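PlzA (Borrelia burgdorferi, PDB 7MIE) binds the bacterial second messenger cyclic di-GMP through a PilZ domain and probably acts as a receptor that relays its signal. Local coordinates at residues L119-L124 and L141-P146; I74-L79 and E150-V155; E243-S248 and A265-K270; L206-A211 and E274-I279. All blocks are in the same frame, centred on the assembly; numbering follows the deposited sequence.

Contact 1: residues L119-L124 and L141-P146; sequences LSVKLL and LEFLSP
Val121 and Phe143 face each other as a non-hydrogen-bonded antiparallel pair, and so do Leu123 and Leu141; between them Lys122 and Glu142 form the hydrogen-bonded pair, with Glu142 N to Lys122 O at 2.9 Å. The ladder runs one step past the strand end, where Leu144 N reaches Ser120 O over 2.8 Å in a nearly straight bond (173°). On the apolar face of Val121, Leu123, Leu141 and Phe143, the Leu141 methyl CD2 fits between Val121 CG2, 3.9 Å away, and Leu123 CD1. Leu119 CD1 comes up to the CE1 corner of the Phe143 ring at 3.8 Å. On the other face Lys122 and Glu142 lie alongside each other, both extended beyond CG, and join in a salt bridge of 3.5 Å from NZ to OE1. Leucines join this charged pair: the lysine stem is crossed at about a right angle by Leu144, whose CD2 rests 3.6 Å from Lys122 CG, while Leu124 packs its methyls on Glu142 CB. Within the N-terminal sheet, strand 98-102 pairs with 119-131 on one side and strand 78-84 with 134-143 on the other, so that Ile101 and Leu79 both touch Phe143.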
# COMPACT_ATOMS: atom_id res chain seq x y z
N LEU A 119 -10.98 -12.98 13.53
CA LEU A 119 -9.75 -13.11 14.31
C LEU A 119 -9.61 -11.91 15.25
O LEU A 119 -9.73 -10.77 14.79
CB LEU A 119 -8.56 -13.16 13.35
CG LEU A 119 -8.48 -14.39 12.44
CD1 LEU A 119 -7.33 -14.23 11.45
CD2 LEU A 119 -8.30 -15.69 13.25
N SER A 120 -9.24 -12.19 16.51
CA SER A 120 -8.99 -11.16 17.51
C SER A 120 -7.74 -10.35 17.16
O SER A 120 -6.70 -10.93 16.80
CB SER A 120 -8.79 -11.80 18.88
OG SER A 120 -10.05 -12.24 19.33
N VAL A 121 -7.86 -9.01 17.29
CA VAL A 121 -6.74 -8.10 17.07
C VAL A 121 -6.63 -7.06 18.19
O VAL A 121 -7.60 -6.81 18.94
CB VAL A 121 -6.85 -7.39 15.70
CG1 VAL A 121 -6.79 -8.38 14.53
CG2 VAL A 121 -8.08 -6.47 15.65
N LYS A 122 -5.45 -6.45 18.31
CA LYS A 122 -5.27 -5.35 19.23
C LYS A 122 -4.62 -4.19 18.48
O LYS A 122 -3.77 -4.40 17.59
CB LYS A 122 -4.47 -5.78 20.47
CG LYS A 122 -3.07 -6.30 20.21
CD LYS A 122 -2.19 -6.35 21.47
CE LYS A 122 -0.72 -6.29 21.12
NZ LYS A 122 0.16 -6.89 22.17
N LEU A 123 -5.02 -2.97 18.82
CA LEU A 123 -4.49 -1.80 18.15
C LEU A 123 -3.08 -1.52 18.67
O LEU A 123 -2.91 -1.34 19.88
CB LEU A 123 -5.41 -0.61 18.45
CG LEU A 123 -5.01 0.72 17.78
CD1 LEU A 123 -5.18 0.62 16.26
CD2 LEU A 123 -5.90 1.85 18.33
N LEU A 124 -2.10 -1.40 17.77
CA LEU A 124 -0.74 -1.07 18.19
C LEU A 124 -0.44 0.42 18.04
O LEU A 124 0.33 0.98 18.83
CB LEU A 124 0.31 -1.86 17.39
CG LEU A 124 0.28 -3.37 17.56
CD1 LEU A 124 1.43 -4.00 16.77
CD2 LEU A 124 0.39 -3.75 19.03
N LEU A 141 -2.85 -3.08 13.38
CA LEU A 141 -3.56 -4.05 14.20
C LEU A 141 -2.75 -5.35 14.24
O LEU A 141 -2.43 -5.90 13.19
CB LEU A 141 -4.94 -4.30 13.59
CG LEU A 141 -5.87 -3.08 13.60
CD1 LEU A 141 -6.98 -3.29 12.58
CD2 LEU A 141 -6.46 -2.93 15.00
N GLU A 142 -2.52 -5.86 15.46
CA GLU A 142 -1.80 -7.10 15.63
C GLU A 142 -2.78 -8.26 15.84
O GLU A 142 -3.72 -8.16 16.63
CB GLU A 142 -0.90 -6.96 16.86
CG GLU A 142 -0.15 -8.26 17.17
CD GLU A 142 0.94 -8.09 18.21
OE1 GLU A 142 0.82 -8.69 19.29
OE2 GLU A 142 1.90 -7.34 17.93
N PHE A 143 -2.54 -9.39 15.16
CA PHE A 143 -3.28 -10.63 15.33
C PHE A 143 -2.98 -11.22 16.71
O PHE A 143 -1.83 -11.43 17.06
CB PHE A 143 -2.90 -11.60 14.20
CG PHE A 143 -3.50 -11.19 12.87
CD1 PHE A 143 -4.86 -11.38 12.61
CD2 PHE A 143 -2.72 -10.59 11.90
CE1 PHE A 143 -5.41 -10.99 11.40
CE2 PHE A 143 -3.26 -10.20 10.68
CZ PHE A 143 -4.61 -10.41 10.44
N LEU A 144 -4.02 -11.47 17.50
CA LEU A 144 -3.84 -12.08 18.81
C LEU A 144 -3.86 -13.62 18.76
O LEU A 144 -3.51 -14.28 19.73
CB LEU A 144 -4.88 -11.50 19.78
CG LEU A 144 -4.63 -10.04 20.15
CD1 LEU A 144 -5.70 -9.53 21.11
CD2 LEU A 144 -3.24 -9.83 20.76
N SER A 145 -4.33 -14.18 17.66
CA SER A 145 -4.11 -15.60 17.41
C SER A 145 -3.56 -15.71 16.00
O SER A 145 -3.61 -14.74 15.25
CB SER A 145 -5.38 -16.39 17.56
OG SER A 145 -6.32 -15.99 16.58
N PRO A 146 -2.99 -16.87 15.61
CA PRO A 146 -2.46 -17.07 14.25
C PRO A 146 -3.34 -16.57 13.10
O PRO A 146 -4.51 -16.95 12.97
CB PRO A 146 -2.24 -18.60 14.17
CG PRO A 146 -2.79 -19.18 15.49
CD PRO A 146 -2.74 -18.04 16.48

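Contact 2: residues I74-L79 and E150-V155; sequences ISMDSL and EIAIKV
Apolar packing carries most of this contact, in which the turn after Ile74 is set against one side of the helix that contains Ile151, Ala152 and Val155. Val155 shows how a branched side chain can serve two neighbours at once. The Val155 CG2 methyl takes the isoleucine side, 4.0 Å from Ile74 CG2 and almost as near to CG1 and CD1 of the same residue. Val155 CG1, anti to the backbone N (chi1 172°), instead meets the backbone of the turn, 3.8 Å from Ser75 O, and Met76 SD at 4.1 Å. Ile74 is stretched out, and its CD1 end also meets Ile151 CG2, the two side chains crossing at about a right angle.

The second kind of approach sets a methyl beside a carbonyl. The Met76 chain is bent at both chi2 (-53°) and chi3 (-49°), which folds its CE back onto the helix, 3.3 Å from Ala152 O and 4.1 Å from Ala152 CB.

Hydrogen bonds serve each partner separately. Ser75 N binds Ser78 O at 2.8 Å within the turn, the Ser75 hydroxyl is held by Lys40 O, and Val155 N binds Ile151 O in the helix. Tyr33 and Ile30 of helix 26-36 add to the packing around Met76 and Ala152. This is the packing of a helix against a beta hairpin turn, here the turn joining strands 65-74 and 78-84 of the N-terminal PilZN3 domain.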
# COMPACT_ATOMS: atom_id res chain seq x y z
N ILE A 74 0.19 -5.42 4.65
CA ILE A 74 0.13 -6.63 5.47
C ILE A 74 1.53 -7.01 5.91
O ILE A 74 2.50 -6.82 5.16
CB ILE A 74 -0.58 -7.74 4.68
CG1 ILE A 74 -0.86 -8.96 5.57
CG2 ILE A 74 0.22 -8.13 3.43
CD1 ILE A 74 -1.94 -9.88 4.97
N SER A 75 1.61 -7.61 7.11
CA SER A 75 2.89 -7.97 7.69
C SER A 75 2.76 -9.39 8.24
O SER A 75 1.74 -10.05 8.02
CB SER A 75 3.29 -7.01 8.76
OG SER A 75 3.51 -5.68 8.25
N MET A 76 3.82 -9.92 8.89
CA MET A 76 3.73 -11.33 9.29
C MET A 76 2.71 -11.58 10.39
O MET A 76 2.10 -12.66 10.44
CB MET A 76 5.09 -11.81 9.82
CG MET A 76 6.08 -12.02 8.68
SD MET A 76 5.53 -13.08 7.32
CE MET A 76 4.92 -14.53 8.18
N ASP A 77 2.57 -10.61 11.30
CA ASP A 77 1.62 -10.87 12.37
C ASP A 77 0.76 -9.65 12.67
O ASP A 77 0.19 -9.54 13.75
CB ASP A 77 2.27 -11.48 13.61
CG ASP A 77 3.40 -10.63 14.15
OD1 ASP A 77 3.24 -9.39 14.16
OD2 ASP A 77 4.46 -11.22 14.48
N SER A 78 0.63 -8.78 11.67
CA SER A 78 -0.17 -7.58 11.84
C SER A 78 -0.53 -7.11 10.45
O SER A 78 0.01 -7.63 9.46
CB SER A 78 0.58 -6.47 12.59
OG SER A 78 1.76 -6.06 11.88
N LEU A 79 -1.47 -6.15 10.39
CA LEU A 79 -1.76 -5.50 9.13
C LEU A 79 -2.18 -4.06 9.42
O LEU A 79 -2.41 -3.70 10.57
CB LEU A 79 -2.77 -6.35 8.35
CG LEU A 79 -4.26 -6.23 8.71
CD1 LEU A 79 -5.08 -7.25 7.87
CD2 LEU A 79 -4.52 -6.44 10.20
N GLU A 150 -1.74 -20.16 5.23
CA GLU A 150 -1.57 -20.06 3.78
C GLU A 150 -1.24 -18.62 3.37
O GLU A 150 -0.38 -18.41 2.50
CB GLU A 150 -2.81 -20.61 3.04
CG GLU A 150 -4.04 -19.71 3.14
CD GLU A 150 -5.25 -19.99 2.24
OE1 GLU A 150 -5.35 -19.36 1.11
OE2 GLU A 150 -6.13 -20.78 2.67
N ILE A 151 -1.79 -17.65 4.11
CA ILE A 151 -1.52 -16.24 3.82
C ILE A 151 -0.16 -15.85 4.40
O ILE A 151 0.65 -15.26 3.70
CB ILE A 151 -2.66 -15.35 4.34
CG1 ILE A 151 -3.90 -15.62 3.47
CG2 ILE A 151 -2.25 -13.89 4.25
CD1 ILE A 151 -5.14 -14.97 3.96
N ALA A 152 0.09 -16.21 5.66
CA ALA A 152 1.34 -15.87 6.34
C ALA A 152 2.60 -16.32 5.57
O ALA A 152 3.56 -15.57 5.41
CB ALA A 152 1.33 -16.43 7.76
N ILE A 153 2.61 -17.56 5.07
CA ILE A 153 3.79 -18.07 4.35
C ILE A 153 4.02 -17.29 3.05
O ILE A 153 5.15 -16.98 2.70
CB ILE A 153 3.66 -19.60 4.12
CG1 ILE A 153 5.00 -20.18 3.66
CG2 ILE A 153 2.55 -19.96 3.14
CD1 ILE A 153 5.89 -20.36 4.88
N LYS A 154 2.92 -16.85 2.39
CA LYS A 154 3.08 -16.08 1.17
C LYS A 154 3.55 -14.66 1.46
O LYS A 154 4.34 -14.11 0.70
CB LYS A 154 1.72 -15.99 0.47
CG LYS A 154 1.34 -17.28 -0.27
CD LYS A 154 0.01 -17.05 -0.96
CE LYS A 154 -0.40 -18.30 -1.73
NZ LYS A 154 -1.81 -18.15 -2.17
N VAL A 155 3.13 -14.10 2.60
CA VAL A 155 3.59 -12.76 2.95
C VAL A 155 5.10 -12.84 3.23
O VAL A 155 5.87 -11.96 2.82
CB VAL A 155 2.79 -12.20 4.16
CG1 VAL A 155 3.40 -10.88 4.65
CG2 VAL A 155 1.31 -12.01 3.78

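Contact 3: residues E243-S248 and A265-K270; sequences EGKSKS and AFDEDK. With C2E (9,9'-[(2R,3R,3aS,5S,7aR,9R,10R,10aS,12S,14aR)-3,5,10,12-tetrahydroxy-5,12-dioxidooctahydro-2H,7H-difuro[3,2-d:3',2'-j][1,3,7,9,2,8]tetraoxadiphosphacyclododecine-2,9-diyl]bis(2-amino-1,9-dihydro-6H-purin-6-one)), chain C.
The hairpin of strands 240-250 and 260-266 lines the cyclic di-GMP pocket at one end and carries a salt-bridge network at the other. Lys245 and Ala265 are its hydrogen-bonded pair, with Lys245 N to Ala265 O and Ala265 N to Lys245 O both at 2.9 Å. Gly244 and Phe266 form the non-hydrogen-bonded pair, their CA atoms 3.9 Å apart, and Gly244 CA lies 3.2 Å from Ala265 O. Past this pair Asp267 N bonds to Glu243 O.

The charged end is built on the type I turn from Asp267 to Lys270. Lys270, bent at chi3 (56°), brings NZ to two carboxylates: it meets Glu243 OE1 at 2.8 Å from above the carboxylate plane, and Asp267 OD2 at 3.0 Å through the anti lone pair. Sharing the ammonium probably eases the proximity of the two acids. Lys245 NZ makes a long salt bridge of 3.6 Å to Asp267 OD1 besides its salt bridge with Asp228. Two waters link strand 240-250 to the turn, one from Glu243 O to Asp267 O, the other from Glu243 N to Lys270 O.

At the ligand end a classic beta bulge sets Lys247 and Ser248 against Gly263. The Lys247 chain turns at chi2 (-55°) and passes over Ala265 CB, its CE 3.6 Å away, before NZ makes a weak 3.2 Å hydrogen bond to phosphate oxygen O1P of the ligand. The same Ala265 methyl touches ribose O4'.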
# COMPACT_ATOMS: atom_id res chain seq x y z
N GLU A 243 11.49 13.35 -3.99
CA GLU A 243 12.91 13.23 -4.23
C GLU A 243 13.23 11.79 -4.62
O GLU A 243 12.64 10.85 -4.08
CB GLU A 243 13.66 13.65 -2.96
CG GLU A 243 13.29 15.07 -2.54
CD GLU A 243 14.00 15.57 -1.28
OE1 GLU A 243 15.21 15.30 -1.17
OE2 GLU A 243 13.32 16.18 -0.40
N GLY A 244 14.15 11.64 -5.56
CA GLY A 244 14.53 10.33 -6.07
C GLY A 244 15.86 10.36 -6.82
O GLY A 244 16.55 11.38 -6.84
N LYS A 245 16.21 9.21 -7.41
CA LYS A 245 17.45 9.01 -8.13
C LYS A 245 17.14 8.33 -9.46
O LYS A 245 16.19 7.55 -9.56
CB LYS A 245 18.40 8.13 -7.31
CG LYS A 245 18.81 8.74 -5.98
CD LYS A 245 19.89 7.99 -5.24
CE LYS A 245 20.13 8.51 -3.83
NZ LYS A 245 19.73 9.93 -3.67
N SER A 246 17.94 8.63 -10.47
CA SER A 246 17.78 8.02 -11.78
C SER A 246 18.24 6.56 -11.72
O SER A 246 19.13 6.22 -10.94
CB SER A 246 18.50 8.80 -12.83
OG SER A 246 19.90 8.75 -12.56
N LYS A 247 17.58 5.69 -12.50
CA LYS A 247 17.92 4.27 -12.53
C LYS A 247 18.12 3.79 -13.96
O LYS A 247 18.88 2.87 -14.22
CB LYS A 247 16.84 3.38 -11.93
CG LYS A 247 16.77 3.39 -10.41
CD LYS A 247 18.09 3.02 -9.76
CE LYS A 247 18.04 3.15 -8.26
NZ LYS A 247 19.11 2.33 -7.62
N SER A 248 17.38 4.36 -14.91
CA SER A 248 17.60 3.94 -16.27
C SER A 248 17.44 5.15 -17.16
O SER A 248 16.67 6.06 -16.84
CB SER A 248 16.64 2.83 -16.67
OG SER A 248 15.39 3.40 -17.02
N ALA A 265 13.82 5.93 -9.12
CA ALA A 265 13.55 5.31 -7.84
C ALA A 265 13.41 6.42 -6.83
O ALA A 265 14.39 7.15 -6.58
CB ALA A 265 14.73 4.42 -7.44
N PHE A 266 12.21 6.55 -6.24
CA PHE A 266 11.98 7.52 -5.19
C PHE A 266 12.77 7.14 -3.94
O PHE A 266 12.86 5.97 -3.59
CB PHE A 266 10.48 7.64 -4.86
CG PHE A 266 9.60 8.01 -6.03
CD1 PHE A 266 10.06 8.80 -7.07
CD2 PHE A 266 8.30 7.55 -6.10
CE1 PHE A 266 9.23 9.17 -8.12
CE2 PHE A 266 7.47 7.87 -7.17
CZ PHE A 266 7.93 8.69 -8.17
N ASP A 267 13.34 8.14 -3.25
CA ASP A 267 14.07 7.85 -2.01
C ASP A 267 13.13 7.18 -1.01
O ASP A 267 12.12 7.75 -0.61
CB ASP A 267 14.70 9.13 -1.45
CG ASP A 267 15.78 9.75 -2.34
OD1 ASP A 267 16.24 9.07 -3.25
OD2 ASP A 267 16.17 10.92 -2.07
N GLU A 268 13.48 5.94 -0.62
CA GLU A 268 12.52 5.01 -0.03
C GLU A 268 11.97 5.50 1.32
O GLU A 268 10.88 5.11 1.72
CB GLU A 268 13.16 3.64 0.17
CG GLU A 268 13.77 3.47 1.55
CD GLU A 268 14.91 2.46 1.70
OE1 GLU A 268 14.84 1.38 1.05
OE2 GLU A 268 15.87 2.77 2.46
N ASP A 269 12.74 6.32 2.04
CA ASP A 269 12.32 6.73 3.37
C ASP A 269 11.64 8.10 3.37
O ASP A 269 11.35 8.61 4.44
CB ASP A 269 13.47 6.66 4.38
CG ASP A 269 13.88 5.23 4.69
OD1 ASP A 269 12.99 4.33 4.64
OD2 ASP A 269 15.08 5.01 4.98
N LYS A 270 11.39 8.67 2.19
CA LYS A 270 10.99 10.06 2.05
C LYS A 270 9.73 10.19 1.19
O LYS A 270 9.34 11.29 0.82
CB LYS A 270 12.14 10.87 1.45
CG LYS A 270 13.32 11.08 2.42
CD LYS A 270 14.64 11.40 1.76
CE LYS A 270 14.51 12.61 0.88
NZ LYS A 270 15.79 12.91 0.20
P1 C2E C . 16.22 -0.64 -8.46
O2P C2E C . 16.73 -0.55 -9.83
O1P C2E C . 16.98 -0.05 -7.30
O5' C2E C . 14.86 0.23 -8.49
C5' C2E C . 14.19 0.47 -7.25
C4' C2E C . 12.75 0.86 -7.52
O4' C2E C . 12.72 2.03 -8.37
C3' C2E C . 11.93 -0.17 -8.30
O3' C2E C . 11.44 -1.12 -7.36
C2' C2E C . 10.74 0.74 -8.72
O2' C2E C . 9.93 1.00 -7.59
C1' C2E C . 11.48 2.05 -9.05
N9 C2E C . 11.72 2.20 -10.47
C8 C2E C . 12.89 2.12 -11.18
N7 C2E C . 12.73 2.31 -12.47
C5 C2E C . 11.35 2.49 -12.61
C6 C2E C . 10.57 2.70 -13.77
O6 C2E C . 10.97 2.71 -14.94
N1 C2E C . 9.21 2.82 -13.44
C2 C2E C . 8.68 2.76 -12.17
N2 C2E C . 7.34 2.88 -12.03
N3 C2E C . 9.41 2.55 -11.08
C4 C2E C . 10.73 2.43 -11.38
P11 C2E C . 10.91 -2.54 -7.93
O21 C2E C . 10.30 -3.19 -6.74
O11 C2E C . 10.01 -2.23 -9.10
O5A C2E C . 12.26 -3.22 -8.50
C5A C2E C . 13.14 -3.77 -7.48
C4A C2E C . 14.46 -4.09 -8.12
O4A C2E C . 14.28 -5.13 -9.12
C3A C2E C . 15.08 -2.93 -8.90
O3A C2E C . 15.72 -2.09 -7.95
C2A C2E C . 16.00 -3.68 -9.85
O2A C2E C . 17.19 -4.13 -9.22
C1A C2E C . 15.09 -4.86 -10.23
N91 C2E C . 14.29 -4.65 -11.42
C81 C2E C . 12.94 -4.42 -11.50
N71 C2E C . 12.54 -4.27 -12.74
C51 C2E C . 13.69 -4.43 -13.52
C61 C2E C . 13.87 -4.39 -14.93
O61 C2E C . 13.05 -4.23 -15.84
N11 C2E C . 15.20 -4.62 -15.28
C21 C2E C . 16.24 -4.80 -14.39
N21 C2E C . 17.45 -4.98 -14.94
N31 C2E C . 16.07 -4.88 -13.07
C41 C2E C . 14.77 -4.67 -12.71
O HOH W 1 10.96 10.19 -1.90
O HOH W 2 10.55 12.96 -1.39

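Contact 4: residues L206-A211 and E274-I279; sequences LSYGGA and EYTMLI. With C2E (9,9'-[(2R,3R,3aS,5S,7aR,9R,10R,10aS,12S,14aR)-3,5,10,12-tetrahydroxy-5,12-dioxidooctahydro-2H,7H-difuro[3,2-d:3',2'-j][1,3,7,9,2,8]tetraoxadiphosphacyclododecine-2,9-diyl]bis(2-amino-1,9-dihydro-6H-purin-6-one)), chain C.
Tyr275 reaches from helix 273-283 to the turn between strands 198-207 and 210-215, a buried tyrosine whose hydroxyl holds a backbone. From CB, a chi1 of 177° swings CG away from the backbone N, and the ring advances edge first on the turn. Tyr275 CD2 is 4.2 Å from Tyr208 O; CE2 faces both Ser207 O (3.3 Å) and Tyr208 O (3.7 Å), which lie near the ring plane. At the tip Tyr275 OH donates a 2.7 Å hydrogen bond to Ser207 O, tilted 32° from the carbonyl plane, and Leu206 CD2 packs on the hydroxyl at 3.6 Å.

Tyr208 slides past Ile279 in the opposite direction, and Ile279 CG2 sits over one face of its ring in a CH-pi contact, 3.8 Å from the centroid, while Thr276 O approaches the ring edge near CE1. The Tyr208 hydroxyl is bonded to Met44 O of the N-terminal part. A water spans Tyr208 O and Thr276 OG1.

Beyond the turn, cyclic di-GMP N2 donates to Ser207 OG at 3.1 Å, though that oxygen's place is less sure, and Gly209 C comes within 3.3 Å of ribose O2'. Asp205, Ser207 and Gly210 carry the PilZ (D/N)xSxxG signature here, backed by helix 273-283.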
# COMPACT_ATOMS: atom_id res chain seq x y z
N LEU A 206 3.77 4.73 -13.32
CA LEU A 206 3.92 5.04 -11.89
C LEU A 206 3.85 3.75 -11.08
O LEU A 206 3.13 2.82 -11.43
CB LEU A 206 2.76 5.93 -11.41
CG LEU A 206 2.71 7.36 -11.96
CD1 LEU A 206 1.48 8.10 -11.42
CD2 LEU A 206 3.99 8.12 -11.55
N SER A 207 4.54 3.74 -9.93
CA SER A 207 4.36 2.66 -8.98
C SER A 207 4.60 3.22 -7.58
O SER A 207 4.96 4.40 -7.42
CB SER A 207 5.31 1.53 -9.32
OG SER A 207 6.65 1.97 -9.11
N TYR A 208 4.43 2.38 -6.56
CA TYR A 208 4.67 2.80 -5.19
C TYR A 208 6.08 3.40 -5.04
O TYR A 208 6.25 4.35 -4.29
CB TYR A 208 4.51 1.59 -4.25
CG TYR A 208 3.08 1.27 -3.85
CD1 TYR A 208 2.29 2.24 -3.24
CD2 TYR A 208 2.55 0.00 -4.04
CE1 TYR A 208 0.97 1.98 -2.85
CE2 TYR A 208 1.26 -0.30 -3.59
CZ TYR A 208 0.48 0.68 -3.02
OH TYR A 208 -0.79 0.41 -2.60
N GLY A 209 7.05 2.85 -5.78
CA GLY A 209 8.45 3.18 -5.53
C GLY A 209 9.12 4.06 -6.58
O GLY A 209 10.31 4.39 -6.44
N GLY A 210 8.42 4.42 -7.67
CA GLY A 210 9.09 5.23 -8.68
C GLY A 210 8.21 5.55 -9.89
O GLY A 210 6.98 5.42 -9.81
N ALA A 211 8.85 5.90 -11.01
CA ALA A 211 8.15 6.40 -12.18
C ALA A 211 9.03 6.26 -13.40
O ALA A 211 10.25 6.18 -13.27
CB ALA A 211 7.75 7.86 -11.99
N GLU A 274 0.88 11.31 0.72
CA GLU A 274 -0.13 11.65 -0.29
C GLU A 274 0.12 10.91 -1.61
O GLU A 274 -0.84 10.51 -2.30
CB GLU A 274 -0.16 13.16 -0.57
CG GLU A 274 -0.19 14.01 0.68
CD GLU A 274 1.24 14.21 1.18
OE1 GLU A 274 1.61 13.53 2.16
OE2 GLU A 274 2.00 14.96 0.53
N TYR A 275 1.40 10.72 -1.97
CA TYR A 275 1.70 9.96 -3.18
C TYR A 275 1.33 8.49 -2.96
O TYR A 275 0.73 7.85 -3.82
CB TYR A 275 3.19 10.05 -3.55
CG TYR A 275 3.51 9.19 -4.75
CD1 TYR A 275 3.14 9.61 -6.03
CD2 TYR A 275 4.06 7.91 -4.64
CE1 TYR A 275 3.37 8.83 -7.16
CE2 TYR A 275 4.32 7.13 -5.76
CZ TYR A 275 3.94 7.57 -7.02
OH TYR A 275 4.17 6.86 -8.17
N THR A 276 1.82 7.92 -1.85
CA THR A 276 1.56 6.52 -1.56
C THR A 276 0.05 6.24 -1.60
O THR A 276 -0.41 5.24 -2.17
CB THR A 276 2.14 6.13 -0.20
OG1 THR A 276 3.54 6.38 -0.31
CG2 THR A 276 1.91 4.65 0.05
N MET A 277 -0.73 7.15 -1.00
CA MET A 277 -2.19 6.94 -0.97
C MET A 277 -2.83 7.15 -2.36
O MET A 277 -3.83 6.50 -2.69
CB MET A 277 -2.85 7.89 0.03
CG MET A 277 -2.61 7.56 1.50
SD MET A 277 -2.99 5.86 1.94
CE MET A 277 -2.55 5.78 3.69
N LEU A 278 -2.25 7.99 -3.23
CA LEU A 278 -2.72 8.11 -4.61
C LEU A 278 -2.59 6.77 -5.34
O LEU A 278 -3.48 6.36 -6.09
CB LEU A 278 -1.90 9.20 -5.32
CG LEU A 278 -1.95 9.27 -6.84
CD1 LEU A 278 -3.24 9.96 -7.26
CD2 LEU A 278 -0.78 10.10 -7.38
N ILE A 279 -1.44 6.10 -5.15
CA ILE A 279 -1.24 4.79 -5.78
C ILE A 279 -2.16 3.74 -5.16
O ILE A 279 -2.82 2.97 -5.87
CB ILE A 279 0.24 4.37 -5.70
CG1 ILE A 279 1.14 5.43 -6.37
CG2 ILE A 279 0.44 2.98 -6.35
CD1 ILE A 279 0.84 5.66 -7.86
P1 C2E C . 16.22 -0.64 -8.46
O2P C2E C . 16.73 -0.55 -9.83
O1P C2E C . 16.98 -0.05 -7.30
O5' C2E C . 14.86 0.23 -8.49
C5' C2E C . 14.19 0.47 -7.25
C4' C2E C . 12.75 0.86 -7.52
O4' C2E C . 12.72 2.03 -8.37
C3' C2E C . 11.93 -0.17 -8.30
O3' C2E C . 11.44 -1.12 -7.36
C2' C2E C . 10.74 0.74 -8.72
O2' C2E C . 9.93 1.00 -7.59
C1' C2E C . 11.48 2.05 -9.05
N9 C2E C . 11.72 2.20 -10.47
C8 C2E C . 12.89 2.12 -11.18
N7 C2E C . 12.73 2.31 -12.47
C5 C2E C . 11.35 2.49 -12.61
C6 C2E C . 10.57 2.70 -13.77
O6 C2E C . 10.97 2.71 -14.94
N1 C2E C . 9.21 2.82 -13.44
C2 C2E C . 8.68 2.76 -12.17
N2 C2E C . 7.34 2.88 -12.03
N3 C2E C . 9.41 2.55 -11.08
C4 C2E C . 10.73 2.43 -11.38
P11 C2E C . 10.91 -2.54 -7.93
O21 C2E C . 10.30 -3.19 -6.74
O11 C2E C . 10.01 -2.23 -9.10
O5A C2E C . 12.26 -3.22 -8.50
C5A C2E C . 13.14 -3.77 -7.48
C4A C2E C . 14.46 -4.09 -8.12
O4A C2E C . 14.28 -5.13 -9.12
C3A C2E C . 15.08 -2.93 -8.90
O3A C2E C . 15.72 -2.09 -7.95
C2A C2E C . 16.00 -3.68 -9.85
O2A C2E C . 17.19 -4.13 -9.22
C1A C2E C . 15.09 -4.86 -10.23
N91 C2E C . 14.29 -4.65 -11.42
C81 C2E C . 12.94 -4.42 -11.50
N71 C2E C . 12.54 -4.27 -12.74
C51 C2E C . 13.69 -4.43 -13.52
C61 C2E C . 13.87 -4.39 -14.93
O61 C2E C . 13.05 -4.23 -15.84
N11 C2E C . 15.20 -4.62 -15.28
C21 C2E C . 16.24 -4.80 -14.39
N21 C2E C . 17.45 -4.98 -14.94
N31 C2E C . 16.07 -4.88 -13.07
C41 C2E C . 14.77 -4.67 -12.71
O HOH W 3 4.96 4.41 -1.82

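Overall arrangement
The four contacts fall into two pairs, one in each half of the chain. Contacts 1 and 2 have centres 12 Å apart and meet through the backbone, where Leu141 N and Leu79 O are 2.9 Å apart; contact 1 is nested within the loop that contact 2 closes. Contacts 3 and 4 repeat this nesting, also with centres 12 Å apart: Phe266 N lies 2.9 Å from Gly209 O, and the Phe266 ring meets that of Tyr275 edge-to-face. Both touch the same cyclic di-GMP, with Arg168, Arg172 and Asp205 adding hydrogen bonds to it. Between the pairs, contacts 2 and 4 come nearest, about 9 Å between closest atoms, whereas contacts 1 and 3 lie on opposite sides of the chain's centre.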